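Local coordinates for protein TarM (Staphylococcus aureus subsp. aureus 21178, PDB 4X7R) that is a glycosyltransferase of the GT-B fold, built from two Rossmann-like domains and a large added antiparallel sheet, at residues 27-31 against 32-36; 44-47 against 48-52; 70-73 against 74-78; 102-105 against 106-110; 388-391 against 392-395. The protein carries 1 engineered substitution. All coordinates share one frame; numbering follows the deposited sequence.

Local contacts in one chain show how a GT-B architecture is assembled from short-range pieces. Contact 1 ends a helix in the N-terminal Rossmann-like domain, and contact 5 includes part of a helix in the C-terminal one, their centres about 30 Å apart. The side chain of Leu390 in contact 5 is about 7 Å from the bound UDP, whereas Phe29 in contact 1 is about 13 Å from 3YW. Contacts 2 and 3 touch, Tyr47 CB lying 3.9 Å from Glu71 OE2, and the side chains of Phe70 and Lys44 are about 6 Å and about 8 Å from a bound SUS. Contact 4, a hairpin, is remote, about 52 Å from contact 1 between centres.

Contact 1: residues 27-31 against 32-36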
loop_
_atom_site.group_PDB
_atom_site.type_symbol
_atom_site.label_atom_id
_atom_site.label_comp_id
_atom_site.label_asym_id
_atom_site.label_seq_id
_atom_site.Cartn_x
_atom_site.Cartn_y
_atom_site.Cartn_z
ATOM N N LYS A 27 -16.206 1.712 -2.421
ATOM C CA LYS A 27 -17.416 0.918 -2.710
ATOM C C LYS A 27 -18.609 1.412 -1.865
ATOM O O LYS A 27 -19.693 1.600 -2.398
ATOM C CB LYS A 27 -17.168 -0.582 -2.459
ATOM C CG LYS A 27 -18.420 -1.424 -2.730
ATOM C CD LYS A 27 -18.443 -2.723 -1.998
ATOM C CE LYS A 27 -19.449 -2.719 -0.876
ATOM N NZ LYS A 27 -18.895 -3.377 0.346
ATOM N N GLU A 28 -18.382 1.671 -0.568
ATOM C CA GLU A 28 -19.450 2.140 0.337
ATOM C C GLU A 28 -19.966 3.535 -0.013
ATOM O O GLU A 28 -21.174 3.727 -0.015
ATOM C CB GLU A 28 -19.039 2.012 1.811
ATOM C CG GLU A 28 -18.893 0.564 2.266
ATOM C CD GLU A 28 -20.109 -0.345 2.140
ATOM O OE1 GLU A 28 -21.241 0.163 1.959
ATOM O OE2 GLU A 28 -19.925 -1.580 2.236
ATOM N N PHE A 29 -19.056 4.497 -0.350
ATOM C CA PHE A 29 -19.501 5.836 -0.745
ATOM C C PHE A 29 -20.293 5.820 -2.075
ATOM O O PHE A 29 -21.330 6.482 -2.179
ATOM C CB PHE A 29 -18.341 6.852 -0.744
ATOM C CG PHE A 29 -17.809 7.238 0.628
ATOM C CD1 PHE A 29 -18.681 7.491 1.690
ATOM C CD2 PHE A 29 -16.446 7.466 0.825
ATOM C CE1 PHE A 29 -18.191 7.889 2.941
ATOM C CE2 PHE A 29 -15.970 7.933 2.051
ATOM C CZ PHE A 29 -16.836 8.093 3.116
ATOM N N TYR A 30 -19.843 5.020 -3.061
ATOM C CA TYR A 30 -20.541 4.867 -4.335
ATOM C C TYR A 30 -21.941 4.283 -4.125
ATOM O O TYR A 30 -22.887 4.739 -4.764
ATOM C CB TYR A 30 -19.725 3.998 -5.308
ATOM C CG TYR A 30 -18.861 4.802 -6.255
ATOM C CD1 TYR A 30 -19.422 5.485 -7.332
ATOM C CD2 TYR A 30 -17.483 4.868 -6.087
ATOM C CE1 TYR A 30 -18.627 6.225 -8.212
ATOM C CE2 TYR A 30 -16.677 5.606 -6.962
ATOM C CZ TYR A 30 -17.255 6.276 -8.026
ATOM O OH TYR A 30 -16.477 7.026 -8.870
ATOM N N ASP A 31 -22.090 3.308 -3.206
ATOM C CA ASP A 31 -23.420 2.718 -2.882
ATOM C C ASP A 31 -24.348 3.742 -2.214
ATOM O O ASP A 31 -25.556 3.637 -2.332
ATOM C CB ASP A 31 -23.257 1.473 -1.989
ATOM C CG ASP A 31 -22.714 0.267 -2.739
ATOM O OD1 ASP A 31 -22.584 0.345 -3.993
ATOM O OD2 ASP A 31 -22.476 -0.770 -2.097
ATOM N N ALA A 32 -23.776 4.733 -1.516
ATOM C CA ALA A 32 -24.524 5.800 -0.849
ATOM C C ALA A 32 -24.664 7.013 -1.799
ATOM O O ALA A 32 -25.093 8.088 -1.376
ATOM C CB ALA A 32 -23.827 6.184 0.453
ATOM N N ASP A 33 -24.342 6.803 -3.094
ATOM C CA ASP A 33 -24.407 7.771 -4.182
ATOM C C ASP A 33 -23.450 8.956 -4.061
ATOM O O ASP A 33 -23.778 10.079 -4.461
ATOM C CB ASP A 33 -25.876 8.146 -4.534
ATOM C CG ASP A 33 -26.655 6.987 -5.144
ATOM O OD1 ASP A 33 -26.229 6.480 -6.218
ATOM O OD2 ASP A 33 -27.675 6.575 -4.547
ATOM N N ILE A 34 -22.228 8.686 -3.513
ATOM C CA ILE A 34 -21.160 9.668 -3.390
ATOM C C ILE A 34 -19.932 9.132 -4.149
ATOM O O ILE A 34 -19.232 8.275 -3.606
ATOM C CB ILE A 34 -20.778 10.065 -1.913
ATOM C CG1 ILE A 34 -22.022 10.459 -1.070
ATOM C CG2 ILE A 34 -19.759 11.206 -1.919
ATOM C CD1 ILE A 34 -21.869 10.149 0.421
ATOM N N PRO A 35 -19.657 9.592 -5.396
ATOM C CA PRO A 35 -18.421 9.146 -6.076
ATOM C C PRO A 35 -17.232 9.421 -5.162
ATOM O O PRO A 35 -17.157 10.501 -4.569
ATOM C CB PRO A 35 -18.371 9.996 -7.361
ATOM C CG PRO A 35 -19.803 10.407 -7.588
ATOM C CD PRO A 35 -20.400 10.579 -6.214
ATOM N N ALA A 36 -16.404 8.395 -4.939
ATOM C CA ALA A 36 -15.237 8.452 -4.075
ATOM C C ALA A 36 -14.096 7.797 -4.809
ATOM O O ALA A 36 -13.993 6.566 -4.835
ATOM C CB ALA A 36 -15.511 7.748 -2.753
#
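Pro35 lies over one face of the Tyr30 ring, its CA 3.8 Å from the ring centroid and 19° off the normal in a CH-pi contact. Tyr30 is swung to an unusual first torsion (chi1 -95°), and its CE2 atom comes near the backbone N of Ala36. On a separate patch, Phe29 CB packs 3.6 Å from Ala36 CB, a methyl that also reaches the edge of the phenyl ring near its plane. What brings these partners together is a Schellman motif. Ile34 N reaches back to Phe29 O at 2.7 Å, and Asp33 N bonds Tyr30 O at 3.0 Å, while Asp33 takes the positive phi of the C-prime position (65°). Ala32 N still holds Glu28 O at 3.2 Å. The chain turns from helix 17-31 toward strand 36-40 in a beta-alpha-beta unit of the N-terminal Rossmann-like domain. Further out, Tyr30 OH bonds Asp37 and Asp31 forms a salt bridge with Arg63. Helix 480-492 covers Phe29 and Ile34, Trp487 meeting the Phe29 ring edge to face.

Contact 2: residues 44-47 against 48-52; sequences KGNY and DEIIK
Lys44 meets Ile50 through its aliphatic chain, CD lying 4.0 Å from Ile50 CG1 with the two side chains at about a right angle. The same CD stands 3.8 Å above the plane of the Tyr47 ring, over its centre, so the methylenes are shared between an aromatic face and an isoleucine branch. Asn46 occupies the N-cap position of helix 47-56 but offers no side-chain cap; with CG between the backbone N and the carbonyl carbon (chi1 70°), it brings OD1 to 4.1 Å from Ile50 CG1. Its carbonyl instead accepts weak bonds from Glu49 N and Ile50 N. Tyr47 O receives a straight bond from Ile51 N (3.0 Å, 172°), and its ring brings CD1 to 4.2 Å from Ile50 CB. At the polar ends, Lys44 NZ makes a weak 3.2 Å bond to Tyr47 OH, salt bridges to Glu10 and Asp42, and a bond to Leu11 O; Tyr47 OH bonds Asp42. The lysine divides its chemistry, methylenes against apolar neighbours and ammonium among acidic groups that probably stabilise its charge.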
loop_
_atom_site.group_PDB
_atom_site.type_symbol
_atom_site.label_atom_id
_atom_site.label_comp_id
_atom_site.label_asym_id
_atom_site.label_seq_id
_atom_site.Cartn_x
_atom_site.Cartn_y
_atom_site.Cartn_z
ATOM N N LYS A 44 4.367 5.229 -12.760
ATOM C CA LYS A 44 4.456 3.847 -13.239
ATOM C C LYS A 44 4.306 3.939 -14.751
ATOM O O LYS A 44 3.523 4.757 -15.231
ATOM C CB LYS A 44 3.340 2.948 -12.668
ATOM C CG LYS A 44 3.580 2.497 -11.235
ATOM C CD LYS A 44 2.611 1.366 -10.848
ATOM C CE LYS A 44 2.854 0.886 -9.427
ATOM N NZ LYS A 44 2.289 1.823 -8.420
ATOM N N GLY A 45 5.071 3.127 -15.466
ATOM C CA GLY A 45 4.988 3.031 -16.911
ATOM C C GLY A 45 3.781 2.203 -17.345
ATOM O O GLY A 45 3.281 2.397 -18.452
ATOM N N ASN A 46 3.268 1.290 -16.470
ATOM C CA ASN A 46 2.146 0.374 -16.751
ATOM C C ASN A 46 0.951 0.484 -15.751
ATOM O O ASN A 46 0.424 -0.545 -15.312
ATOM C CB ASN A 46 2.682 -1.071 -16.765
ATOM C CG ASN A 46 3.110 -1.618 -15.401
ATOM O OD1 ASN A 46 3.398 -0.881 -14.448
ATOM N ND2 ASN A 46 3.103 -2.933 -15.263
ATOM N N TYR A 47 0.504 1.704 -15.424
ATOM C CA TYR A 47 -0.610 1.880 -14.487
ATOM C C TYR A 47 -1.937 1.256 -14.933
ATOM O O TYR A 47 -2.666 0.684 -14.108
ATOM C CB TYR A 47 -0.812 3.340 -14.080
ATOM C CG TYR A 47 -0.585 3.569 -12.607
ATOM C CD1 TYR A 47 -1.173 2.739 -11.652
ATOM C CD2 TYR A 47 0.195 4.631 -12.161
ATOM C CE1 TYR A 47 -0.944 2.931 -10.291
ATOM C CE2 TYR A 47 0.403 4.851 -10.801
ATOM C CZ TYR A 47 -0.179 4.003 -9.872
ATOM O OH TYR A 47 0.061 4.181 -8.536
ATOM N N ASP A 48 -2.226 1.337 -16.245
ATOM C CA ASP A 48 -3.419 0.774 -16.880
ATOM C C ASP A 48 -3.536 -0.727 -16.576
ATOM O O ASP A 48 -4.616 -1.191 -16.218
ATOM C CB ASP A 48 -3.383 1.081 -18.402
ATOM C CG ASP A 48 -4.522 0.531 -19.247
ATOM O OD1 ASP A 48 -5.685 0.517 -18.754
ATOM O OD2 ASP A 48 -4.264 0.159 -20.423
ATOM N N GLU A 49 -2.415 -1.462 -16.625
ATOM C CA GLU A 49 -2.383 -2.897 -16.311
ATOM C C GLU A 49 -2.594 -3.202 -14.822
ATOM O O GLU A 49 -3.142 -4.264 -14.495
ATOM C CB GLU A 49 -1.092 -3.560 -16.828
ATOM C CG GLU A 49 -0.974 -3.661 -18.350
ATOM C CD GLU A 49 -2.239 -3.907 -19.164
ATOM O OE1 GLU A 49 -2.734 -2.931 -19.774
ATOM O OE2 GLU A 49 -2.721 -5.063 -19.219
ATOM N N ILE A 50 -2.132 -2.300 -13.917
ATOM C CA ILE A 50 -2.280 -2.468 -12.459
ATOM C C ILE A 50 -3.778 -2.359 -12.114
ATOM O O ILE A 50 -4.322 -3.237 -11.436
ATOM C CB ILE A 50 -1.420 -1.443 -11.651
ATOM C CG1 ILE A 50 0.113 -1.478 -11.993
ATOM C CG2 ILE A 50 -1.699 -1.512 -10.141
ATOM C CD1 ILE A 50 0.889 -2.774 -11.675
ATOM N N ILE A 51 -4.434 -1.294 -12.610
ATOM C CA ILE A 51 -5.852 -1.029 -12.391
ATOM C C ILE A 51 -6.761 -2.189 -12.855
ATOM O O ILE A 51 -7.583 -2.679 -12.055
ATOM C CB ILE A 51 -6.263 0.371 -12.925
ATOM C CG1 ILE A 51 -5.449 1.522 -12.246
ATOM C CG2 ILE A 51 -7.777 0.602 -12.813
ATOM C CD1 ILE A 51 -5.361 1.475 -10.610
ATOM N N LYS A 52 -6.554 -2.675 -14.108
ATOM C CA LYS A 52 -7.299 -3.794 -14.677
ATOM C C LYS A 52 -7.166 -5.022 -13.788
ATOM O O LYS A 52 -8.175 -5.668 -13.510
ATOM C CB LYS A 52 -6.804 -4.145 -16.099
ATOM C CG LYS A 52 -7.122 -3.128 -17.180
ATOM C CD LYS A 52 -6.667 -3.656 -18.540
ATOM C CE LYS A 52 -6.506 -2.590 -19.600
ATOM N NZ LYS A 52 -7.807 -2.009 -20.030
#

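Contact 3: residues 70-73 against 74-78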
loop_
_atom_site.group_PDB
_atom_site.type_symbol
_atom_site.label_atom_id
_atom_site.label_comp_id
_atom_site.label_asym_id
_atom_site.label_seq_id
_atom_site.Cartn_x
_atom_site.Cartn_y
_atom_site.Cartn_z
ATOM N N PHE A 70 1.017 12.023 -13.031
ATOM C CA PHE A 70 1.727 11.808 -14.301
ATOM C C PHE A 70 0.768 11.439 -15.403
ATOM O O PHE A 70 0.887 11.987 -16.495
ATOM C CB PHE A 70 2.889 10.810 -14.165
ATOM C CG PHE A 70 3.900 11.323 -13.170
ATOM C CD1 PHE A 70 4.667 12.454 -13.451
ATOM C CD2 PHE A 70 3.983 10.770 -11.893
ATOM C CE1 PHE A 70 5.541 12.983 -12.495
ATOM C CE2 PHE A 70 4.873 11.286 -10.942
ATOM C CZ PHE A 70 5.653 12.378 -11.249
ATOM N N GLU A 71 -0.247 10.597 -15.095
ATOM C CA GLU A 71 -1.279 10.184 -16.069
ATOM C C GLU A 71 -2.084 11.355 -16.600
ATOM O O GLU A 71 -2.406 11.370 -17.775
ATOM C CB GLU A 71 -2.231 9.124 -15.470
ATOM C CG GLU A 71 -1.549 7.787 -15.235
ATOM C CD GLU A 71 -1.153 7.001 -16.471
ATOM O OE1 GLU A 71 -1.914 7.026 -17.466
ATOM O OE2 GLU A 71 -0.091 6.340 -16.435
ATOM N N TYR A 72 -2.405 12.327 -15.740
ATOM C CA TYR A 72 -3.151 13.530 -16.101
ATOM C C TYR A 72 -2.389 14.338 -17.177
ATOM O O TYR A 72 -2.983 14.720 -18.183
ATOM C CB TYR A 72 -3.378 14.376 -14.840
ATOM C CG TYR A 72 -3.906 15.773 -15.090
ATOM C CD1 TYR A 72 -5.248 15.988 -15.403
ATOM C CD2 TYR A 72 -3.078 16.884 -14.966
ATOM C CE1 TYR A 72 -5.735 17.275 -15.653
ATOM C CE2 TYR A 72 -3.558 18.173 -15.183
ATOM C CZ TYR A 72 -4.889 18.367 -15.522
ATOM O OH TYR A 72 -5.369 19.637 -15.730
ATOM N N PHE A 73 -1.075 14.605 -16.961
ATOM C CA PHE A 73 -0.309 15.375 -17.942
ATOM C C PHE A 73 0.039 14.539 -19.165
ATOM O O PHE A 73 0.159 15.087 -20.255
ATOM C CB PHE A 73 0.959 15.967 -17.304
ATOM C CG PHE A 73 0.666 16.976 -16.221
ATOM C CD1 PHE A 73 0.122 18.219 -16.536
ATOM C CD2 PHE A 73 0.896 16.671 -14.887
ATOM C CE1 PHE A 73 -0.127 19.160 -15.537
ATOM C CE2 PHE A 73 0.627 17.605 -13.888
ATOM C CZ PHE A 73 0.120 18.844 -14.220
ATOM N N LYS A 74 0.196 13.203 -18.985
ATOM C CA LYS A 74 0.484 12.274 -20.078
ATOM C C LYS A 74 -0.702 12.249 -21.049
ATOM O O LYS A 74 -0.494 12.285 -22.253
ATOM C CB LYS A 74 0.772 10.873 -19.517
ATOM C CG LYS A 74 1.120 9.802 -20.549
ATOM C CD LYS A 74 1.537 8.551 -19.805
ATOM C CE LYS A 74 1.859 7.406 -20.717
ATOM N NZ LYS A 74 2.731 6.417 -20.036
ATOM N N GLN A 75 -1.940 12.208 -20.511
ATOM C CA GLN A 75 -3.187 12.200 -21.276
ATOM C C GLN A 75 -3.362 13.484 -22.058
ATOM O O GLN A 75 -3.744 13.411 -23.218
ATOM C CB GLN A 75 -4.376 11.924 -20.372
ATOM C CG GLN A 75 -4.557 10.438 -20.045
ATOM C CD GLN A 75 -5.421 10.148 -18.817
ATOM O OE1 GLN A 75 -6.033 11.036 -18.193
ATOM N NE2 GLN A 75 -5.464 8.880 -18.431
ATOM N N ILE A 76 -3.016 14.650 -21.479
ATOM C CA ILE A 76 -3.056 15.952 -22.179
ATOM C C ILE A 76 -2.048 15.911 -23.338
ATOM O O ILE A 76 -2.387 16.260 -24.455
ATOM C CB ILE A 76 -2.802 17.143 -21.208
ATOM C CG1 ILE A 76 -3.978 17.293 -20.212
ATOM C CG2 ILE A 76 -2.592 18.457 -21.971
ATOM C CD1 ILE A 76 -3.580 17.953 -18.867
ATOM N N SER A 77 -0.837 15.395 -23.072
ATOM C CA SER A 77 0.241 15.258 -24.050
ATOM C C SER A 77 -0.142 14.361 -25.224
ATOM O O SER A 77 0.150 14.711 -26.358
ATOM C CB SER A 77 1.495 14.725 -23.368
ATOM O OG SER A 77 2.601 14.768 -24.251
ATOM N N ASN A 78 -0.768 13.208 -24.955
ATOM C CA ASN A 78 -1.257 12.252 -25.968
ATOM C C ASN A 78 -2.150 12.927 -27.018
ATOM O O ASN A 78 -2.054 12.596 -28.190
ATOM C CB ASN A 78 -2.063 11.124 -25.306
ATOM C CG ASN A 78 -1.244 10.152 -24.481
ATOM O OD1 ASN A 78 -0.047 10.004 -24.637
ATOM N ND2 ASN A 78 -1.897 9.419 -23.620
HETATM O O HOH W 1 -5.894 14.515 -18.350
#
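Four successive i to i+4 backbone bonds join residues 70-73 to 74-78 as regular alpha-helix, from Lys74 N to Phe70 O at 2.9 Å through to Ser77 N to Phe73 O at 3.0 Å. On one flank Ile76 and Tyr72 meet one turn apart: Ile76 CD1 rests over a face of the tyrosine ring, 3.8 Å from the centroid and 18° off the normal, displaced toward the hydroxyl end. Tyr72 has CG anti to its own N (chi1 169°), which sends the ring outward from the helix and puts one face against the isoleucine. Its edge is turned to the next aromatic, CD2 standing 3.6 Å above the centre of the Phe73 ring. Glu71 is more loosely matched with Lys74 and Gln75. Glu71 OE2 is 4.6 Å from Lys74 NZ, beyond salt-bridge range, and the Glu71 carboxylate and Gln75 amide planes are 72° apart. A water donates to Tyr72 O at 2.9 Å and weakly to Gln75 OE1, giving this carbonyl a second partner besides Ile76 N. The helix packs against both the added antiparallel sheet and helix 203-214. Phe70 packs on strand 175-182 and meets Phe168 edge to face, and Ser77 OG bonds Asp170. Phe73 leans on Leu206 and Tyr209 of helix 203-214, whose Tyr210 meets the Tyr72 ring.

Contact 4: residues 102-105 against 106-110; sequences IEES and KGISR
Glu104 OE1 is gripped by two nitrogens of Arg110, NH1 at 2.8 Å and NH2 at 3.1 Å, an end-on salt bridge in which both donors share one oxygen lying in the guanidinium plane. NH1 comes to the anti side of the carboxylate and NH2 nearly along the C-O axis; the two flat groups are 27° from coplanar. Glu104 holds its chain extended, with CG opposite the backbone N (chi1 -177°), and rests against Ile108, whose CG2 is 3.8 Å from Glu104 CD. The salt bridge spans a beta hairpin linking strands 99-103 and 108-113, where Ile102 and Arg110 form an antiparallel hydrogen-bonded pair and Glu103 and Ser109 a non-hydrogen-bonded one. Glu104 N extends the pairing to Ile108 O at 3.1 Å. Gly107, in the turn, has positive phi, at angles where a CB would jam against the preceding carbonyl oxygen. Strand 99-103 is a border strand of the antiparallel sheet, and strand 119-126 flanks the hairpin's other strand, with Tyr122 touching Ile108 and Arg110. Ser109 OG bonds Glu101.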
loop_
_atom_site.group_PDB
_atom_site.type_symbol
_atom_site.label_atom_id
_atom_site.label_comp_id
_atom_site.label_asym_id
_atom_site.label_seq_id
_atom_site.Cartn_x
_atom_site.Cartn_y
_atom_site.Cartn_z
ATOM N N ILE A 102 28.176 -7.356 -29.114
ATOM C CA ILE A 102 28.798 -8.423 -28.336
ATOM C C ILE A 102 27.776 -8.906 -27.300
ATOM O O ILE A 102 27.541 -8.254 -26.281
ATOM C CB ILE A 102 30.212 -8.060 -27.768
ATOM C CG1 ILE A 102 31.221 -7.857 -28.915
ATOM C CG2 ILE A 102 30.724 -9.139 -26.798
ATOM C CD1 ILE A 102 32.443 -7.117 -28.561
ATOM N N GLU A 103 27.125 -10.030 -27.624
ATOM C CA GLU A 103 26.098 -10.682 -26.817
ATOM C C GLU A 103 26.714 -11.283 -25.538
ATOM O O GLU A 103 27.762 -11.930 -25.619
ATOM C CB GLU A 103 25.393 -11.759 -27.670
ATOM C CG GLU A 103 24.232 -12.447 -26.975
ATOM C CD GLU A 103 23.010 -12.729 -27.827
ATOM O OE1 GLU A 103 21.937 -12.152 -27.532
ATOM O OE2 GLU A 103 23.112 -13.556 -28.763
ATOM N N GLU A 104 26.073 -11.052 -24.366
ATOM C CA GLU A 104 26.530 -11.566 -23.072
ATOM C C GLU A 104 25.640 -12.751 -22.678
ATOM O O GLU A 104 26.137 -13.769 -22.190
ATOM C CB GLU A 104 26.462 -10.458 -21.995
ATOM C CG GLU A 104 26.986 -10.862 -20.625
ATOM C CD GLU A 104 26.420 -10.069 -19.463
ATOM O OE1 GLU A 104 26.916 -8.947 -19.213
ATOM O OE2 GLU A 104 25.501 -10.580 -18.781
ATOM N N SER A 105 24.315 -12.585 -22.870
ATOM C CA SER A 105 23.256 -13.548 -22.572
ATOM C C SER A 105 22.109 -13.312 -23.569
ATOM O O SER A 105 22.293 -12.615 -24.567
ATOM C CB SER A 105 22.742 -13.331 -21.149
ATOM O OG SER A 105 23.781 -13.313 -20.185
ATOM N N LYS A 106 20.926 -13.883 -23.297
ATOM C CA LYS A 106 19.738 -13.662 -24.115
ATOM C C LYS A 106 19.101 -12.384 -23.555
ATOM O O LYS A 106 18.843 -12.294 -22.350
ATOM C CB LYS A 106 18.776 -14.865 -24.042
ATOM C CG LYS A 106 19.196 -16.031 -24.937
ATOM C CD LYS A 106 18.380 -17.292 -24.662
ATOM C CE LYS A 106 18.903 -18.485 -25.431
ATOM N NZ LYS A 106 18.136 -19.722 -25.130
ATOM N N GLY A 107 18.946 -11.381 -24.412
ATOM C CA GLY A 107 18.403 -10.086 -24.020
ATOM C C GLY A 107 19.464 -9.052 -23.678
ATOM O O GLY A 107 19.220 -7.856 -23.843
ATOM N N ILE A 108 20.653 -9.502 -23.204
ATOM C CA ILE A 108 21.776 -8.635 -22.833
ATOM C C ILE A 108 22.820 -8.544 -23.958
ATOM O O ILE A 108 23.339 -9.573 -24.394
ATOM C CB ILE A 108 22.401 -9.032 -21.459
ATOM C CG1 ILE A 108 21.325 -9.048 -20.346
ATOM C CG2 ILE A 108 23.571 -8.105 -21.087
ATOM C CD1 ILE A 108 21.715 -9.753 -19.048
ATOM N N SER A 109 23.146 -7.311 -24.406
ATOM C CA SER A 109 24.163 -7.073 -25.436
ATOM C C SER A 109 24.886 -5.738 -25.239
ATOM O O SER A 109 24.328 -4.820 -24.637
ATOM C CB SER A 109 23.560 -7.157 -26.836
ATOM O OG SER A 109 23.164 -8.482 -27.148
ATOM N N ARG A 110 26.132 -5.640 -25.748
ATOM C CA ARG A 110 26.949 -4.423 -25.692
ATOM C C ARG A 110 27.327 -3.964 -27.085
ATOM O O ARG A 110 27.406 -4.784 -28.004
ATOM C CB ARG A 110 28.168 -4.574 -24.778
ATOM C CG ARG A 110 27.808 -4.561 -23.301
ATOM C CD ARG A 110 29.008 -4.894 -22.427
ATOM N NE ARG A 110 28.643 -4.944 -21.011
ATOM C CZ ARG A 110 28.174 -6.024 -20.392
ATOM N NH1 ARG A 110 28.023 -7.165 -21.053
ATOM N NH2 ARG A 110 27.845 -5.968 -19.110
#

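Contact 5: residues 388-391 against 392-395; sequences KCLE and DFKL
Cys389 and Phe393 meet through a carbonyl and an aromatic face: Cys389 O stands 3.3 Å above the plane of the Phe393 ring, over its centre. The phenylalanine puts CG opposite its own carbonyl carbon (chi1 -42°), which folds the ring back under the preceding turn. Apolar contacts complete the packing of the ring. Cys389 CB lies 4.0 Å from Phe393 CZ, and Leu390 CD2 is 3.8 Å from Phe393 CD2, the leucine branch touching the neighbouring part of the rim, CD2 and CE2. Backbone bonds close the turn. Asp392 N makes a weak bond to Cys389 O at 3.1 Å, so this oxygen accepts the amide while the ring lies against it. Phe393 N bonds Leu390 O at 3.3 Å, and Arg417 gives that oxygen a second donor while also bonding Glu391 O. Further in, Phe393 leans on Ile320 and Ile324 of strand 320-324, and on His353 and Tyr355 of strand 351-355. Helix 386-391 and the turn after it connect strand 377-381 at one border of the parallel sheet to strand 395-398 beyond strand 320-324, the crossover expected of a Rossmann-like sheet in the C-terminal domain of a GT-B fold.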
loop_
_atom_site.group_PDB
_atom_site.type_symbol
_atom_site.label_atom_id
_atom_site.label_comp_id
_atom_site.label_asym_id
_atom_site.label_seq_id
_atom_site.Cartn_x
_atom_site.Cartn_y
_atom_site.Cartn_z
ATOM N N LYS A 388 -11.036 -17.118 0.866
ATOM C CA LYS A 388 -10.984 -18.546 0.539
ATOM C C LYS A 388 -9.969 -19.243 1.435
ATOM O O LYS A 388 -10.232 -20.357 1.886
ATOM C CB LYS A 388 -10.656 -18.781 -0.954
ATOM C CG LYS A 388 -11.829 -18.526 -1.892
ATOM C CD LYS A 388 -11.378 -18.562 -3.350
ATOM C CE LYS A 388 -12.495 -18.272 -4.323
ATOM N NZ LYS A 388 -12.022 -18.340 -5.734
ATOM N N CYS A 389 -8.819 -18.573 1.710
ATOM C CA CYS A 389 -7.772 -19.088 2.596
ATOM C C CYS A 389 -8.309 -19.222 4.021
ATOM O O CYS A 389 -7.953 -20.175 4.720
ATOM C CB CYS A 389 -6.538 -18.195 2.556
ATOM S SG CYS A 389 -5.786 -18.037 0.916
ATOM N N LEU A 390 -9.184 -18.275 4.433
ATOM C CA LEU A 390 -9.802 -18.236 5.761
ATOM C C LEU A 390 -10.656 -19.465 6.083
ATOM O O LEU A 390 -10.731 -19.871 7.243
ATOM C CB LEU A 390 -10.586 -16.928 5.978
ATOM C CG LEU A 390 -9.750 -15.671 6.229
ATOM C CD1 LEU A 390 -10.576 -14.429 6.051
ATOM C CD2 LEU A 390 -9.099 -15.700 7.606
ATOM N N GLU A 391 -11.254 -20.078 5.049
ATOM C CA GLU A 391 -12.080 -21.289 5.153
ATOM C C GLU A 391 -11.216 -22.477 5.612
ATOM O O GLU A 391 -11.681 -23.327 6.376
ATOM C CB GLU A 391 -12.735 -21.620 3.795
ATOM C CG GLU A 391 -13.493 -20.476 3.136
ATOM C CD GLU A 391 -14.366 -20.883 1.964
ATOM O OE1 GLU A 391 -15.350 -21.630 2.177
ATOM O OE2 GLU A 391 -14.077 -20.435 0.831
ATOM N N ASP A 392 -9.945 -22.508 5.162
ATOM C CA ASP A 392 -8.975 -23.553 5.490
ATOM C C ASP A 392 -8.427 -23.472 6.917
ATOM O O ASP A 392 -7.811 -24.433 7.368
ATOM C CB ASP A 392 -7.813 -23.546 4.478
ATOM C CG ASP A 392 -8.190 -23.917 3.056
ATOM O OD1 ASP A 392 -8.948 -24.908 2.878
ATOM O OD2 ASP A 392 -7.681 -23.256 2.112
ATOM N N PHE A 393 -8.617 -22.337 7.622
ATOM C CA PHE A 393 -8.077 -22.183 8.980
ATOM C C PHE A 393 -9.092 -22.506 10.069
ATOM O O PHE A 393 -10.272 -22.198 9.918
ATOM C CB PHE A 393 -7.496 -20.771 9.214
ATOM C CG PHE A 393 -6.673 -20.120 8.120
ATOM C CD1 PHE A 393 -5.723 -20.849 7.406
ATOM C CD2 PHE A 393 -6.772 -18.753 7.876
ATOM C CE1 PHE A 393 -4.942 -20.234 6.418
ATOM C CE2 PHE A 393 -5.984 -18.137 6.894
ATOM C CZ PHE A 393 -5.076 -18.880 6.170
ATOM N N LYS A 394 -8.628 -23.124 11.172
ATOM C CA LYS A 394 -9.444 -23.440 12.354
ATOM C C LYS A 394 -9.516 -22.170 13.243
ATOM O O LYS A 394 -10.548 -21.879 13.858
ATOM C CB LYS A 394 -8.823 -24.620 13.129
ATOM C CG LYS A 394 -9.677 -25.109 14.293
ATOM C CD LYS A 394 -9.322 -26.512 14.703
ATOM C CE LYS A 394 -10.335 -27.048 15.679
ATOM N NZ LYS A 394 -10.155 -28.504 15.903
ATOM N N LEU A 395 -8.397 -21.424 13.288
ATOM C CA LEU A 395 -8.239 -20.168 14.011
ATOM C C LEU A 395 -7.152 -19.323 13.366
ATOM O O LEU A 395 -6.376 -19.807 12.538
ATOM C CB LEU A 395 -7.981 -20.374 15.523
ATOM C CG LEU A 395 -6.685 -21.076 15.913
ATOM C CD1 LEU A 395 -5.756 -20.141 16.647
ATOM C CD2 LEU A 395 -6.973 -22.269 16.754
#